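Local structure of PA-I Galactophilic Lectin (Enterobacter cloacae, 6YGQ) at residues E77-L81 and T82-P86. The protein is a PA-IL-like lectin domain with a bound calcium ion, and probably recognises sugars, perhaps galactosides. Numbering follows the deposited sequence.
Sequences EGETL and TLRNP
An inverse gamma turn centred on Leu81 bends the chain so that the hydroxyls of Thr80 and Thr82 meet across the mouth of the bend, on its inner side, and Arg84 folds back into it. The turn is closed by a weak, bent hydrogen bond from Thr82 N to Thr80 O, 2.9 Å long. Arg84 NH1 donates to the same carbonyl oxygen, 3.1 Å from Thr80 O, and this second bond is nearly straight (174°) and lies almost in the guanidinium plane. On the same side, Thr80 OG1 and Thr82 OG1 are hydrogen-bonded at 2.9 Å; in each threonine the hydroxyl sits between backbone N and carbonyl carbon (chi1 about 60° in both), which brings the two oxygens together. All this belongs to the long irregular loop joining strand 72-73 to strand 88-92, at the surface of the PA-IL-like domain, where Leu81 packs on Arg59 of the second subunit. The carboxylate of Glu79 stacks on one face of the Arg84 guanidinium, the two planes only 4° apart, with OE1 3.7 Å from Arg84 CZ. Because the long salt bridge from Glu79 OE1 to Arg84 NH2 (3.9 Å) runs well out of the guanidinium plane, it is electrostatic, with no N-H aimed at the oxygen. Glu79 OE1 instead accepts a hydrogen bond from Arg76 N and forms a salt bridge with Arg73, whose NH2 also comes close to Arg84 NE, so the carboxylate's charge is probably shared by Arg73 and Arg84.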
ATOM      1  N   GLU A  77     -19.634   8.699   1.198  1.00 50.67           N
ATOM      2  CA  GLU A  77     -20.860   8.827   0.421  1.00 57.13           C
ATOM      3  C   GLU A  77     -20.765   9.961  -0.593  1.00 59.69           C
ATOM      4  O   GLU A  77     -20.732  11.137  -0.217  1.00 61.94           O
ATOM      5  CB  GLU A  77     -22.045   9.060   1.365  1.00 59.85           C
ATOM      6  CG  GLU A  77     -23.304   8.285   1.015  1.00 62.76           C
ATOM      7  CD  GLU A  77     -24.226   8.098   2.209  1.00 64.76           C
ATOM      8  OE1 GLU A  77     -24.049   8.813   3.220  1.00 64.51           O
ATOM      9  OE2 GLU A  77     -25.127   7.236   2.137  1.00 66.34           O
ATOM     10  N   GLY A  78     -20.716   9.618  -1.877  1.00 58.46           N
ATOM     11  CA  GLY A  78     -20.752  10.605  -2.934  1.00 56.30           C
ATOM     12  C   GLY A  78     -19.424  11.225  -3.303  1.00 49.67           C
ATOM     13  O   GLY A  78     -19.406  12.187  -4.082  1.00 49.68           O
ATOM     14  N   GLU A  79     -18.317  10.710  -2.781  1.00 41.05           N
ATOM     15  CA  GLU A  79     -17.000  11.248  -3.074  1.00 37.09           C
ATOM     16  C   GLU A  79     -16.348  10.484  -4.225  1.00 34.77           C
ATOM     17  O   GLU A  79     -16.730   9.359  -4.555  1.00 34.37           O
ATOM     18  CB  GLU A  79     -16.104  11.182  -1.833  1.00 34.95           C
ATOM     19  CG  GLU A  79     -16.495  12.147  -0.718  1.00 37.78           C
ATOM     20  CD  GLU A  79     -15.537  12.108   0.467  1.00 35.41           C
ATOM     21  OE1 GLU A  79     -14.977  11.029   0.755  1.00 33.24           O
ATOM     22  OE2 GLU A  79     -15.346  13.159   1.112  1.00 35.16           O
ATOM     23  N   THR A  80     -15.349  11.118  -4.832  1.00 31.51           N
ATOM     24  CA  THR A  80     -14.558  10.463  -5.862  1.00 29.65           C
ATOM     25  C   THR A  80     -13.632   9.420  -5.245  1.00 27.21           C
ATOM     26  O   THR A  80     -13.187   9.549  -4.101  1.00 26.48           O
ATOM     27  CB  THR A  80     -13.723  11.486  -6.630  1.00 32.26           C
ATOM     28  OG1 THR A  80     -12.847  12.161  -5.719  1.00 31.52           O
ATOM     29  CG2 THR A  80     -14.621  12.500  -7.322  1.00 38.09           C
ATOM     30  N   LEU A  81     -13.330   8.384  -6.030  1.00 28.09           N
ATOM     31  CA  LEU A  81     -12.451   7.297  -5.600  1.00 33.36           C
ATOM     32  C   LEU A  81     -10.983   7.691  -5.777  1.00 32.31           C
ATOM     33  O   LEU A  81     -10.219   7.071  -6.519  1.00 32.98           O
ATOM     34  CB  LEU A  81     -12.772   6.028  -6.378  1.00 42.85           C
ATOM     35  CG  LEU A  81     -14.169   5.433  -6.209  1.00 53.06           C
ATOM     36  CD1 LEU A  81     -14.357   4.258  -7.162  1.00 57.82           C
ATOM     37  CD2 LEU A  81     -14.396   5.006  -4.770  1.00 55.30           C
ATOM     38  N   THR A  82     -10.596   8.749  -5.074  1.00 33.50           N
ATOM     39  CA  THR A  82      -9.258   9.309  -5.161  1.00 31.12           C
ATOM     40  C   THR A  82      -8.592   9.266  -3.793  1.00 27.94           C
ATOM     41  O   THR A  82      -9.257   9.173  -2.757  1.00 27.48           O
ATOM     42  CB  THR A  82      -9.296  10.754  -5.675  1.00 33.64           C
ATOM     43  OG1 THR A  82     -10.119  11.548  -4.811  1.00 33.85           O
ATOM     44  CG2 THR A  82      -9.853  10.804  -7.093  1.00 36.03           C
ATOM     45  N   LEU A  83      -7.265   9.330  -3.797  1.00 23.06           N
ATOM     46  CA  LEU A  83      -6.509   9.326  -2.555  1.00 22.36           C
ATOM     47  C   LEU A  83      -6.583  10.695  -1.900  1.00 23.80           C
ATOM     48  O   LEU A  83      -6.560  11.728  -2.573  1.00 24.84           O
ATOM     49  CB  LEU A  83      -5.050   8.958  -2.811  1.00 21.90           C
ATOM     50  CG  LEU A  83      -4.774   7.540  -3.302  1.00 21.06           C
ATOM     51  CD1 LEU A  83      -3.277   7.373  -3.530  1.00 22.96           C
ATOM     52  CD2 LEU A  83      -5.287   6.501  -2.322  1.00 19.80           C
ATOM     53  N   ARG A  84      -6.674  10.706  -0.574  1.00 27.49           N
ATOM     54  CA  ARG A  84      -6.633  11.937   0.185  1.00 29.47           C
ATOM     55  C   ARG A  84      -5.343  11.939   1.015  1.00 26.93           C
ATOM     56  O   ARG A  84      -4.345  11.319   0.593  1.00 26.57           O
ATOM     57  CB  ARG A  84      -7.931  12.066   0.972  1.00 32.29           C
ATOM     58  CG  ARG A  84      -9.091  12.390   0.012  1.00 34.02           C
ATOM     59  CD  ARG A  84     -10.487  12.152   0.566  1.00 32.43           C
ATOM     60  NE  ARG A  84     -11.492  12.746  -0.319  1.00 31.18           N
ATOM     61  CZ  ARG A  84     -12.093  12.112  -1.325  1.00 30.87           C
ATOM     62  NH1 ARG A  84     -11.818  10.841  -1.590  1.00 27.18           N
ATOM     63  NH2 ARG A  84     -12.985  12.754  -2.068  1.00 35.28           N
ATOM     64  N   ASN A  85      -5.333  12.632   2.135  1.00 24.84           N
ATOM     65  CA  ASN A  85      -4.106  12.711   2.918  1.00 24.70           C
ATOM     66  C   ASN A  85      -3.707  11.323   3.419  1.00 22.92           C
ATOM     67  O   ASN A  85      -4.555  10.596   3.957  1.00 22.17           O
ATOM     68  CB  ASN A  85      -4.288  13.663   4.099  1.00 26.07           C
ATOM     69  CG  ASN A  85      -4.485  15.104   3.663  1.00 28.08           C
ATOM     70  OD1 ASN A  85      -3.791  15.598   2.773  1.00 28.56           O
ATOM     71  ND2 ASN A  85      -5.437  15.786   4.289  1.00 29.55           N
ATOM     72  N   PRO A  86      -2.443  10.921   3.274  1.00 21.34           N
ATOM     73  CA  PRO A  86      -2.030   9.613   3.799  1.00 18.97           C
ATOM     74  C   PRO A  86      -2.214   9.528   5.307  1.00 16.34           C
ATOM     75  O   PRO A  86      -2.003  10.500   6.036  1.00 15.96           O
ATOM     76  CB  PRO A  86      -0.548   9.519   3.408  1.00 19.69           C
ATOM     77  CG  PRO A  86      -0.115  10.938   3.194  1.00 22.33           C
ATOM     78  CD  PRO A  86      -1.322  11.638   2.635  1.00 24.15           C
TER